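Local coordinates for protein carbonic anhydrase (Sordaria macrospora, PDB 4O1K) that catalyses the reversible hydration of carbon dioxide to bicarbonate as a tetrameric, zinc-dependent beta-class carbonic anhydrase, at residues Y51-C56 with A74-N79; N79-V84 with Y113-V118; I107-H112 with L164-Q169. All coordinates share one frame; numbering follows the deposited sequence.

Contact 1. Residues Y51-C56 with A74-N79; sequences YLWIGC and AFVHRN. With ZN (zinc ion), chain B.
Cys56 O is gripped twice, by Arg78 NE across the contact and by the hydroxyl of Ser59. NE lies 3.0 Å from Cys56 O and stands above the carbonyl plane rather than on a lone pair, while the oxygen stays close to the guanidinium plane. A bend at chi3 (78°) in Arg78 turns the NE-H back to this carbonyl. Cys56 SG, anti to the backbone N, binds the zinc ion at 2.3 Å.

Behind this end the two strands run parallel. Trp53 bonds through N to Phe75 O and through O to His77 N, the latter 2.8 Å long, and Tyr51 O, Gly55 N and Gly55 O continue the alternation to Phe75 N, His77 O and Asn79 N. Leu52 CD1 comes to the edge of the Phe75 ring, 3.8 Å from Phe75 CD2; further on, Ile54 CG2 lies near the plane of the His77 ring. Asn79 ND2 donates to His77 NE2 (2.8 Å), close to the imidazole plane. A CB on Gly55 would collide with Trp53 NE1.

Helix 63-67, the crossover of this beta-alpha-beta unit, packs on Trp53, whereas helix 89-100 covers Leu52, Phe75 and His77. Strand 106-112 bonds to the other edge of 51-56, and backbone bonds from Val76 reach the second subunit.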
ATOM      1  N   TYR A  51      11.235   9.156  21.210  1.00 32.85           N
ATOM      2  CA  TYR A  51      10.158   9.694  20.355  1.00 28.56           C
ATOM      3  C   TYR A  51      10.079   8.998  19.024  1.00 30.61           C
ATOM      4  O   TYR A  51      11.118   8.708  18.420  1.00 31.60           O
ATOM      5  CB  TYR A  51      10.453  11.160  20.009  1.00 33.21           C
ATOM      6  CG  TYR A  51      10.251  12.153  21.136  1.00 37.34           C
ATOM      7  CD1 TYR A  51       9.081  12.900  21.216  1.00 40.85           C
ATOM      8  CD2 TYR A  51      11.238  12.370  22.091  1.00 41.09           C
ATOM      9  CE1 TYR A  51       8.890  13.810  22.229  1.00 42.35           C
ATOM     10  CE2 TYR A  51      11.055  13.284  23.096  1.00 44.42           C
ATOM     11  CZ  TYR A  51       9.880  13.997  23.157  1.00 43.60           C
ATOM     12  OH  TYR A  51       9.695  14.908  24.165  1.00 50.86           O
ATOM     13  N   LEU A  52       8.843   8.787  18.556  1.00 28.86           N
ATOM     14  CA  LEU A  52       8.532   8.602  17.141  1.00 30.18           C
ATOM     15  C   LEU A  52       7.959   9.932  16.629  1.00 30.72           C
ATOM     16  O   LEU A  52       7.009  10.462  17.188  1.00 31.91           O
ATOM     17  CB  LEU A  52       7.483   7.499  16.943  1.00 29.59           C
ATOM     18  CG  LEU A  52       6.871   7.417  15.542  1.00 33.51           C
ATOM     19  CD1 LEU A  52       7.936   7.157  14.464  1.00 34.38           C
ATOM     20  CD2 LEU A  52       5.777   6.350  15.459  1.00 31.39           C
ATOM     21  N   TRP A  53       8.567  10.488  15.594  1.00 29.54           N
ATOM     22  CA  TRP A  53       8.144  11.773  15.050  1.00 27.17           C
ATOM     23  C   TRP A  53       7.609  11.511  13.664  1.00 25.26           C
ATOM     24  O   TRP A  53       8.327  10.986  12.808  1.00 28.99           O
ATOM     25  CB  TRP A  53       9.361  12.683  14.935  1.00 31.01           C
ATOM     26  CG  TRP A  53       9.069  14.058  14.451  1.00 30.86           C
ATOM     27  CD1 TRP A  53       8.912  14.478  13.156  1.00 30.71           C
ATOM     28  CD2 TRP A  53       8.945  15.219  15.276  1.00 33.49           C
ATOM     29  NE1 TRP A  53       8.670  15.857  13.142  1.00 30.82           N
ATOM     30  CE2 TRP A  53       8.678  16.318  14.432  1.00 33.45           C
ATOM     31  CE3 TRP A  53       9.023  15.431  16.658  1.00 35.06           C
ATOM     32  CZ2 TRP A  53       8.501  17.618  14.934  1.00 35.61           C
ATOM     33  CZ3 TRP A  53       8.836  16.712  17.145  1.00 37.76           C
ATOM     34  CH2 TRP A  53       8.587  17.783  16.291  1.00 34.95           C
ATOM     35  N   ILE A  54       6.364  11.893  13.426  1.00 23.13           N
ATOM     36  CA  ILE A  54       5.762  11.773  12.092  1.00 22.31           C
ATOM     37  C   ILE A  54       5.557  13.183  11.565  1.00 27.37           C
ATOM     38  O   ILE A  54       4.706  13.929  12.065  1.00 24.59           O
ATOM     39  CB  ILE A  54       4.402  11.039  12.148  1.00 24.67           C
ATOM     40  CG1 ILE A  54       4.610   9.655  12.776  1.00 26.74           C
ATOM     41  CG2 ILE A  54       3.816  10.887  10.727  1.00 27.13           C
ATOM     42  CD1 ILE A  54       3.301   8.866  13.020  1.00 28.24           C
ATOM     43  N   GLY A  55       6.361  13.570  10.583  1.00 27.24           N
ATOM     44  CA  GLY A  55       6.313  14.948  10.102  1.00 24.55           C
ATOM     45  C   GLY A  55       6.161  15.024   8.600  1.00 25.95           C
ATOM     46  O   GLY A  55       6.016  14.001   7.928  1.00 22.20           O
ATOM     47  N   CYS A  56       6.192  16.234   8.051  1.00 26.60           N
ATOM     48  CA  CYS A  56       5.948  16.381   6.603  1.00 27.41           C
ATOM     49  C   CYS A  56       7.231  16.506   5.781  1.00 31.17           C
ATOM     50  O   CYS A  56       8.218  17.131   6.218  1.00 27.29           O
ATOM     51  CB  CYS A  56       5.022  17.556   6.341  1.00 30.22           C
ATOM     52  SG  CYS A  56       4.682  17.780   4.560  1.00 32.16           S
ATOM     53  N   ALA A  74      15.122  10.860  18.395  1.00 38.45           N
ATOM     54  CA  ALA A  74      13.924  10.784  17.564  1.00 36.52           C
ATOM     55  C   ALA A  74      14.098   9.794  16.435  1.00 34.21           C
ATOM     56  O   ALA A  74      15.104   9.766  15.703  1.00 37.31           O
ATOM     57  CB  ALA A  74      13.540  12.155  17.011  1.00 36.04           C
ATOM     58  N   PHE A  75      13.098   8.953  16.311  1.00 33.17           N
ATOM     59  CA  PHE A  75      12.973   8.060  15.192  1.00 32.20           C
ATOM     60  C   PHE A  75      12.016   8.799  14.289  1.00 27.63           C
ATOM     61  O   PHE A  75      10.946   9.154  14.748  1.00 26.66           O
ATOM     62  CB  PHE A  75      12.294   6.837  15.739  1.00 39.16           C
ATOM     63  CG  PHE A  75      12.341   5.689  14.846  1.00 42.20           C
ATOM     64  CD1 PHE A  75      13.527   5.011  14.645  1.00 45.86           C
ATOM     65  CD2 PHE A  75      11.196   5.250  14.220  1.00 45.16           C
ATOM     66  CE1 PHE A  75      13.568   3.921  13.805  1.00 50.93           C
ATOM     67  CE2 PHE A  75      11.243   4.155  13.391  1.00 48.59           C
ATOM     68  CZ  PHE A  75      12.425   3.495  13.175  1.00 51.10           C
ATOM     69  N   VAL A  76      12.361   9.028  13.014  1.00 26.10           N
ATOM     70  CA  VAL A  76      11.612   9.992  12.205  1.00 24.34           C
ATOM     71  C   VAL A  76      11.003   9.377  10.932  1.00 26.47           C
ATOM     72  O   VAL A  76      11.698   8.703  10.158  1.00 28.38           O
ATOM     73  CB  VAL A  76      12.539  11.175  11.790  1.00 28.24           C
ATOM     74  CG1 VAL A  76      11.834  12.137  10.838  1.00 30.06           C
ATOM     75  CG2 VAL A  76      12.996  11.946  13.004  1.00 30.74           C
ATOM     76  N   HIS A  77       9.712   9.591  10.747  1.00 24.59           N
ATOM     77  CA  HIS A  77       9.058   9.290   9.476  1.00 26.25           C
ATOM     78  C   HIS A  77       8.599  10.618   8.893  1.00 24.47           C
ATOM     79  O   HIS A  77       8.005  11.406   9.587  1.00 24.01           O
ATOM     80  CB  HIS A  77       7.861   8.344   9.675  1.00 25.24           C
ATOM     81  CG  HIS A  77       7.062   8.132   8.427  1.00 26.52           C
ATOM     82  ND1 HIS A  77       7.493   7.322   7.401  1.00 29.21           N
ATOM     83  CD2 HIS A  77       5.875   8.645   8.025  1.00 28.44           C
ATOM     84  CE1 HIS A  77       6.609   7.342   6.417  1.00 25.46           C
ATOM     85  NE2 HIS A  77       5.620   8.141   6.769  1.00 24.08           N
ATOM     86  N   ARG A  78       8.868  10.865   7.614  1.00 24.99           N
ATOM     87  CA  ARG A  78       8.354  12.088   6.997  1.00 22.80           C
ATOM     88  C   ARG A  78       7.705  11.727   5.687  1.00 20.51           C
ATOM     89  O   ARG A  78       8.313  10.990   4.873  1.00 24.23           O
ATOM     90  CB  ARG A  78       9.494  13.094   6.746  1.00 25.85           C
ATOM     91  CG  ARG A  78       9.792  13.948   7.967  1.00 30.48           C
ATOM     92  CD  ARG A  78      11.091  14.765   7.836  1.00 32.42           C
ATOM     93  NE  ARG A  78      10.919  15.948   6.997  1.00 32.83           N
ATOM     94  CZ  ARG A  78      11.897  16.829   6.758  1.00 38.28           C
ATOM     95  NH1 ARG A  78      13.092  16.646   7.310  1.00 34.64           N
ATOM     96  NH2 ARG A  78      11.690  17.892   5.984  1.00 37.91           N
ATOM     97  N   ASN A  79       6.484  12.228   5.485  1.00 21.42           N
ATOM     98  CA  ASN A  79       5.770  11.940   4.223  1.00 23.53           C
ATOM     99  C   ASN A  79       4.985  13.166   3.813  1.00 25.08           C
ATOM    100  O   ASN A  79       4.977  14.131   4.547  1.00 25.96           O
ATOM    101  CB  ASN A  79       4.863  10.704   4.343  1.00 22.91           C
ATOM    102  CG  ASN A  79       3.732  10.881   5.322  1.00 23.48           C
ATOM    103  OD1 ASN A  79       3.048  11.897   5.344  1.00 25.54           O
ATOM    104  ND2 ASN A  79       3.481   9.833   6.118  1.00 23.77           N
TER
HETATM  105 ZN    ZN B 301       3.952  19.961   4.413  1.00 32.74          ZN

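Contact 2. Residues N79-V84 with Y113-V118; sequences NIANLV and YGCGGV. With ZN (zinc ion), chain B.
Cys115 SG binds the zinc ion at 2.2 Å and rests against Ala81, whose CA is 4.1 Å from the sulfur. The same sulfur, at the N-cap of helix 116-121, accepts a weak bond from Val118 N. Next to it Ala81 CB meets Val118 CG2, also at 4.1 Å, and Ile80 CG2 lies over the bare backbone of Gly117, 3.9 Å from its CA. Since Gly117 has no CB, which would run into Ile80 CG2, the loop can come this near to the first turn of the helix.

Ala81 is placed by a type II turn from Asn79 to Asn82, in which it takes a positive phi of 69°. The side-chain amide of Asn79 braces that turn: OD1 accepts from Leu83 N at 2.8 Å and ND2 donates to Leu83 O at 2.9 Å, both on lone pairs in the carbonyl planes. Further out, Ile80 O accepts from Trp133 NE1.

Across the contact the chemistry is apolar except at the sulfur. There the metal, the weak N-H bond and the helix start would probably all draw on its electron density, and Asp58 OD2, weakly bonded to Gly117 N, ties a second zinc ligand to the same turn.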
ATOM      1  N   ASN A  79       6.484  12.228   5.485  1.00 21.42           N
ATOM      2  CA  ASN A  79       5.770  11.940   4.223  1.00 23.53           C
ATOM      3  C   ASN A  79       4.985  13.166   3.813  1.00 25.08           C
ATOM      4  O   ASN A  79       4.977  14.131   4.547  1.00 25.96           O
ATOM      5  CB  ASN A  79       4.863  10.704   4.343  1.00 22.91           C
ATOM      6  CG  ASN A  79       3.732  10.881   5.322  1.00 23.48           C
ATOM      7  OD1 ASN A  79       3.048  11.897   5.344  1.00 25.54           O
ATOM      8  ND2 ASN A  79       3.481   9.833   6.118  1.00 23.77           N
ATOM      9  N   ILE A  80       4.353  13.160   2.647  1.00 22.80           N
ATOM     10  CA  ILE A  80       3.647  14.372   2.216  1.00 24.81           C
ATOM     11  C   ILE A  80       2.419  14.600   3.108  1.00 27.31           C
ATOM     12  O   ILE A  80       1.488  13.781   3.150  1.00 22.27           O
ATOM     13  CB  ILE A  80       3.236  14.296   0.735  1.00 25.11           C
ATOM     14  CG1 ILE A  80       4.469  14.404  -0.168  1.00 26.18           C
ATOM     15  CG2 ILE A  80       2.274  15.438   0.400  1.00 28.98           C
ATOM     16  CD1 ILE A  80       4.196  13.901  -1.606  1.00 30.65           C
ATOM     17  N   ALA A  81       2.446  15.723   3.832  1.00 26.76           N
ATOM     18  CA  ALA A  81       1.388  16.165   4.740  1.00 29.60           C
ATOM     19  C   ALA A  81       1.223  15.329   5.995  1.00 30.26           C
ATOM     20  O   ALA A  81       0.174  15.349   6.627  1.00 31.30           O
ATOM     21  CB  ALA A  81       0.036  16.392   3.991  1.00 25.98           C
ATOM     22  N   ASN A  82       2.289  14.630   6.384  1.00 28.92           N
ATOM     23  CA  ASN A  82       2.340  13.960   7.680  1.00 26.36           C
ATOM     24  C   ASN A  82       1.119  13.083   7.944  1.00 25.63           C
ATOM     25  O   ASN A  82       0.479  13.196   9.007  1.00 23.28           O
ATOM     26  CB  ASN A  82       2.611  14.953   8.846  1.00 23.15           C
ATOM     27  CG  ASN A  82       1.717  16.207   8.819  1.00 26.58           C
ATOM     28  OD1 ASN A  82       2.086  17.242   8.247  1.00 24.80           O
ATOM     29  ND2 ASN A  82       0.545  16.121   9.455  1.00 24.29           N
ATOM     30  N   LEU A  83       0.791  12.242   6.957  1.00 22.74           N
ATOM     31  CA  LEU A  83      -0.378  11.369   7.033  1.00 22.40           C
ATOM     32  C   LEU A  83      -0.118  10.025   7.711  1.00 22.79           C
ATOM     33  O   LEU A  83       0.963   9.424   7.571  1.00 25.05           O
ATOM     34  CB  LEU A  83      -0.923  11.090   5.622  1.00 20.79           C
ATOM     35  CG  LEU A  83      -1.360  12.296   4.819  1.00 24.06           C
ATOM     36  CD1 LEU A  83      -1.866  11.878   3.422  1.00 29.41           C
ATOM     37  CD2 LEU A  83      -2.479  13.001   5.545  1.00 26.01           C
ATOM     38  N   VAL A  84      -1.137   9.533   8.429  1.00 22.40           N
ATOM     39  CA  VAL A  84      -1.089   8.185   8.993  1.00 22.59           C
ATOM     40  C   VAL A  84      -2.275   7.431   8.378  1.00 24.89           C
ATOM     41  O   VAL A  84      -3.410   7.551   8.868  1.00 25.59           O
ATOM     42  CB  VAL A  84      -1.197   8.238  10.535  1.00 25.26           C
ATOM     43  CG1 VAL A  84      -1.220   6.858  11.109  1.00 23.91           C
ATOM     44  CG2 VAL A  84       0.022   8.989  11.127  1.00 23.21           C
ATOM     45  N   TYR A 113       2.356  25.059   9.152  1.00 32.58           N
ATOM     46  CA  TYR A 113       1.570  26.007   8.359  1.00 36.08           C
ATOM     47  C   TYR A 113       2.283  26.255   7.057  1.00 38.69           C
ATOM     48  O   TYR A 113       3.523  26.211   6.999  1.00 39.64           O
ATOM     49  CB  TYR A 113       1.348  27.335   9.103  1.00 35.22           C
ATOM     50  CG  TYR A 113       0.531  27.168  10.366  1.00 39.74           C
ATOM     51  CD1 TYR A 113      -0.765  26.668  10.318  1.00 39.02           C
ATOM     52  CD2 TYR A 113       1.047  27.506  11.602  1.00 43.60           C
ATOM     53  CE1 TYR A 113      -1.515  26.501  11.471  1.00 41.16           C
ATOM     54  CE2 TYR A 113       0.296  27.353  12.762  1.00 45.36           C
ATOM     55  CZ  TYR A 113      -0.984  26.847  12.687  1.00 43.78           C
ATOM     56  OH  TYR A 113      -1.735  26.676  13.831  1.00 43.43           O
ATOM     57  N   GLY A 114       1.509  26.520   6.008  1.00 42.46           N
ATOM     58  CA  GLY A 114       2.103  26.729   4.706  1.00 44.67           C
ATOM     59  C   GLY A 114       2.357  25.422   3.984  1.00 44.17           C
ATOM     60  O   GLY A 114       2.919  25.429   2.894  1.00 45.20           O
ATOM     61  N   CYS A 115       1.923  24.308   4.577  1.00 37.84           N
ATOM     62  CA  CYS A 115       2.147  22.985   4.003  1.00 34.13           C
ATOM     63  C   CYS A 115       1.737  22.868   2.548  1.00 37.23           C
ATOM     64  O   CYS A 115       0.562  23.061   2.201  1.00 36.91           O
ATOM     65  CB  CYS A 115       1.402  21.934   4.809  1.00 30.39           C
ATOM     66  SG  CYS A 115       1.733  20.225   4.276  1.00 35.67           S
ATOM     67  N   GLY A 116       2.710  22.547   1.699  1.00 39.31           N
ATOM     68  CA  GLY A 116       2.458  22.410   0.276  1.00 37.71           C
ATOM     69  C   GLY A 116       1.528  21.270  -0.076  1.00 36.83           C
ATOM     70  O   GLY A 116       0.751  21.373  -1.031  1.00 32.96           O
ATOM     71  N   GLY A 117       1.608  20.182   0.680  1.00 35.06           N
ATOM     72  CA  GLY A 117       0.790  19.011   0.416  1.00 37.21           C
ATOM     73  C   GLY A 117      -0.683  19.258   0.669  1.00 32.27           C
ATOM     74  O   GLY A 117      -1.519  18.899  -0.153  1.00 34.42           O
ATOM     75  N   VAL A 118      -0.994  19.876   1.807  1.00 31.61           N
ATOM     76  CA  VAL A 118      -2.353  20.320   2.125  1.00 30.59           C
ATOM     77  C   VAL A 118      -2.895  21.291   1.056  1.00 38.20           C
ATOM     78  O   VAL A 118      -4.002  21.079   0.458  1.00 40.94           O
ATOM     79  CB  VAL A 118      -2.377  20.924   3.540  1.00 31.16           C
ATOM     80  CG1 VAL A 118      -3.725  21.546   3.839  1.00 32.18           C
ATOM     81  CG2 VAL A 118      -2.053  19.845   4.563  1.00 28.88           C
TER
HETATM   82 ZN    ZN B 301       3.952  19.961   4.413  1.00 32.74          ZN

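Contact 3. Residues I107-H112 with L164-Q169; sequences IVVCGH and LNVYEQ. With ZN (zinc ion), chain B.
Val166 meets the flat Cys110-Gly111 peptide, its CG2 3.4 Å from Gly111 N. Its other methyl, CG1, touches the preceding carbonyl, 3.5 Å from Val109 O. Two more flat groups lie on the helix, the amides of Gln169 and Asn165: Gln169 NE2 donates to Asn165 OD1 at 2.9 Å from above that carbonyl plane. His112, whose side chain leaves the backbone away from the helix, binds the zinc ion through NE2 at 2.1 Å, with CD2 and CE1 nearly equidistant from the metal.

Val109 carries the strand's side of the packing. With CG1 anti to the backbone N (chi1 173°), that methyl touches both Val166 CG1 and Gln169 CB, each at 4.1 Å, as the two valines slide past each other. Gly111 lets the helix close in, since a CB there would strike Val166 CG2. An alanine at Val166 would probably leave a gap over the Gly111 backbone and take from Val109 CG1 one of its two helix partners.

The strand and helix run almost antiparallel, at 161°. Gln169 turns its polar end away, where OE1 accepts from Val84 N. Methyls and bare backbone thus fill the interface, and this apolar fit sets how close helix 154-174 sits to the strand that carries His112, so the helix probably acts on the metal site only indirectly.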
ATOM      1  N   ILE A 107       4.712   9.705  20.779  1.00 34.95           N
ATOM      2  CA  ILE A 107       4.546   9.751  19.324  1.00 27.18           C
ATOM      3  C   ILE A 107       4.008  11.144  19.023  1.00 27.58           C
ATOM      4  O   ILE A 107       3.038  11.558  19.617  1.00 28.20           O
ATOM      5  CB  ILE A 107       3.551   8.711  18.827  1.00 27.48           C
ATOM      6  CG1 ILE A 107       4.032   7.294  19.158  1.00 28.22           C
ATOM      7  CG2 ILE A 107       3.412   8.807  17.280  1.00 26.96           C
ATOM      8  CD1 ILE A 107       3.074   6.171  18.681  1.00 34.78           C
ATOM      9  N   VAL A 108       4.670  11.887  18.141  1.00 27.39           N
ATOM     10  CA  VAL A 108       4.247  13.252  17.822  1.00 22.38           C
ATOM     11  C   VAL A 108       3.869  13.231  16.352  1.00 23.06           C
ATOM     12  O   VAL A 108       4.638  12.708  15.556  1.00 26.65           O
ATOM     13  CB  VAL A 108       5.452  14.195  17.915  1.00 29.27           C
ATOM     14  CG1 VAL A 108       5.096  15.571  17.335  1.00 30.94           C
ATOM     15  CG2 VAL A 108       5.957  14.292  19.383  1.00 26.11           C
ATOM     16  N   VAL A 109       2.714  13.792  16.008  1.00 22.47           N
ATOM     17  CA  VAL A 109       2.416  14.115  14.610  1.00 25.57           C
ATOM     18  C   VAL A 109       2.594  15.612  14.540  1.00 23.88           C
ATOM     19  O   VAL A 109       1.923  16.350  15.264  1.00 25.78           O
ATOM     20  CB  VAL A 109       0.969  13.772  14.241  1.00 24.54           C
ATOM     21  CG1 VAL A 109       0.639  14.285  12.835  1.00 26.62           C
ATOM     22  CG2 VAL A 109       0.780  12.266  14.282  1.00 26.90           C
ATOM     23  N   CYS A 110       3.513  16.061  13.684  1.00 22.71           N
ATOM     24  CA  CYS A 110       3.777  17.492  13.581  1.00 25.04           C
ATOM     25  C   CYS A 110       3.406  17.980  12.202  1.00 28.63           C
ATOM     26  O   CYS A 110       4.007  17.549  11.203  1.00 28.88           O
ATOM     27  CB  CYS A 110       5.254  17.776  13.830  1.00 27.25           C
ATOM     28  SG  CYS A 110       5.589  19.565  14.036  1.00 32.72           S
ATOM     29  N   GLY A 111       2.410  18.855  12.125  1.00 26.53           N
ATOM     30  CA  GLY A 111       2.116  19.461  10.838  1.00 26.95           C
ATOM     31  C   GLY A 111       2.839  20.792  10.772  1.00 28.19           C
ATOM     32  O   GLY A 111       3.596  21.135  11.685  1.00 28.00           O
ATOM     33  N   HIS A 112       2.608  21.550   9.705  1.00 31.17           N
ATOM     34  CA  HIS A 112       3.249  22.863   9.629  1.00 30.81           C
ATOM     35  C   HIS A 112       2.429  23.787   8.759  1.00 30.80           C
ATOM     36  O   HIS A 112       1.821  23.349   7.772  1.00 29.62           O
ATOM     37  CB  HIS A 112       4.713  22.754   9.167  1.00 31.74           C
ATOM     38  CG  HIS A 112       4.872  22.280   7.756  1.00 32.42           C
ATOM     39  ND1 HIS A 112       5.470  23.047   6.778  1.00 36.40           N
ATOM     40  CD2 HIS A 112       4.490  21.128   7.153  1.00 33.08           C
ATOM     41  CE1 HIS A 112       5.425  22.396   5.625  1.00 34.98           C
ATOM     42  NE2 HIS A 112       4.852  21.226   5.831  1.00 29.92           N
ATOM     43  N   LEU A 164      -6.575  20.529  11.863  1.00 28.20           N
ATOM     44  CA  LEU A 164      -7.469  19.372  11.880  1.00 27.47           C
ATOM     45  C   LEU A 164      -6.833  18.123  11.301  1.00 27.43           C
ATOM     46  O   LEU A 164      -7.153  17.008  11.714  1.00 28.20           O
ATOM     47  CB  LEU A 164      -8.757  19.693  11.134  1.00 26.38           C
ATOM     48  CG  LEU A 164      -9.573  20.726  11.937  1.00 33.52           C
ATOM     49  CD1 LEU A 164     -10.667  21.290  11.070  1.00 33.73           C
ATOM     50  CD2 LEU A 164     -10.167  20.048  13.144  1.00 34.51           C
ATOM     51  N   ASN A 165      -5.981  18.286  10.294  1.00 28.77           N
ATOM     52  CA  ASN A 165      -5.265  17.144   9.735  1.00 29.09           C
ATOM     53  C   ASN A 165      -4.370  16.569  10.806  1.00 28.47           C
ATOM     54  O   ASN A 165      -4.351  15.371  11.008  1.00 26.13           O
ATOM     55  CB  ASN A 165      -4.399  17.545   8.540  1.00 28.97           C
ATOM     56  CG  ASN A 165      -3.761  16.343   7.845  1.00 29.94           C
ATOM     57  OD1 ASN A 165      -4.427  15.318   7.578  1.00 25.46           O
ATOM     58  ND2 ASN A 165      -2.464  16.458   7.549  1.00 26.94           N
ATOM     59  N   VAL A 166      -3.603  17.415  11.487  1.00 25.63           N
ATOM     60  CA  VAL A 166      -2.802  16.870  12.597  1.00 24.75           C
ATOM     61  C   VAL A 166      -3.685  16.079  13.584  1.00 26.15           C
ATOM     62  O   VAL A 166      -3.360  14.938  13.937  1.00 28.27           O
ATOM     63  CB  VAL A 166      -2.073  17.952  13.349  1.00 26.63           C
ATOM     64  CG1 VAL A 166      -1.417  17.346  14.630  1.00 23.01           C
ATOM     65  CG2 VAL A 166      -0.969  18.513  12.455  1.00 30.38           C
ATOM     66  N   TYR A 167      -4.801  16.678  14.011  1.00 26.34           N
ATOM     67  CA  TYR A 167      -5.723  15.990  14.952  1.00 27.31           C
ATOM     68  C   TYR A 167      -6.206  14.619  14.414  1.00 29.50           C
ATOM     69  O   TYR A 167      -6.156  13.605  15.125  1.00 30.04           O
ATOM     70  CB  TYR A 167      -6.908  16.923  15.278  1.00 31.38           C
ATOM     71  CG  TYR A 167      -8.091  16.250  15.941  1.00 35.01           C
ATOM     72  CD1 TYR A 167      -8.137  16.062  17.319  1.00 37.99           C
ATOM     73  CD2 TYR A 167      -9.163  15.825  15.187  1.00 41.37           C
ATOM     74  CE1 TYR A 167      -9.242  15.452  17.915  1.00 40.10           C
ATOM     75  CE2 TYR A 167     -10.251  15.221  15.758  1.00 44.98           C
ATOM     76  CZ  TYR A 167     -10.287  15.039  17.119  1.00 46.06           C
ATOM     77  OH  TYR A 167     -11.396  14.430  17.662  1.00 52.36           O
ATOM     78  N   GLU A 168      -6.663  14.586  13.161  1.00 28.15           N
ATOM     79  CA  GLU A 168      -7.147  13.341  12.549  1.00 27.15           C
ATOM     80  C   GLU A 168      -6.052  12.289  12.409  1.00 29.11           C
ATOM     81  O   GLU A 168      -6.325  11.091  12.614  1.00 27.92           O
ATOM     82  CB  GLU A 168      -7.828  13.581  11.196  1.00 30.54           C
ATOM     83  CG  GLU A 168      -9.179  14.293  11.276  1.00 30.38           C
ATOM     84  CD  GLU A 168     -10.224  13.533  12.119  1.00 37.59           C
ATOM     85  OE1 GLU A 168     -10.089  12.305  12.328  1.00 32.70           O
ATOM     86  OE2 GLU A 168     -11.198  14.168  12.562  1.00 39.30           O
ATOM     87  N   GLN A 169      -4.823  12.708  12.071  1.00 25.21           N
ATOM     88  CA  GLN A 169      -3.729  11.731  11.967  1.00 26.65           C
ATOM     89  C   GLN A 169      -3.345  11.205  13.347  1.00 23.70           C
ATOM     90  O   GLN A 169      -2.973  10.025  13.507  1.00 24.12           O
ATOM     91  CB  GLN A 169      -2.503  12.273  11.205  1.00 28.16           C
ATOM     92  CG  GLN A 169      -2.806  12.838   9.789  1.00 26.02           C
ATOM     93  CD  GLN A 169      -3.732  11.964   8.960  1.00 28.04           C
ATOM     94  OE1 GLN A 169      -3.517  10.758   8.847  1.00 25.76           O
ATOM     95  NE2 GLN A 169      -4.773  12.573   8.369  1.00 28.67           N
TER
HETATM   96 ZN    ZN B 301       3.952  19.961   4.413  1.00 32.74          ZN

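Contact 1 closes before the other two open, while contacts 2 and 3 interleave along the chain. Contact 1 shares Asn79 with contact 2, where strand 74-79 runs on into the loop; their centres are about 12 Å apart. Strands 51-56 and 106-112 are neighbours in one sheet, so contacts 1 and 3 are joined by backbone bonds, their centres about 11 Å apart; the centres of contacts 2 and 3 are about 9 Å apart, with strand 106-112 leading into helix 116-121. Each contact contributes one zinc ligand: Cys56, Cys115 and His112. Asp58 completes the four, an all-protein set consistent with the closed form known in beta-carbonic anhydrases. Contacts 1 and 2 also reach the second subunit.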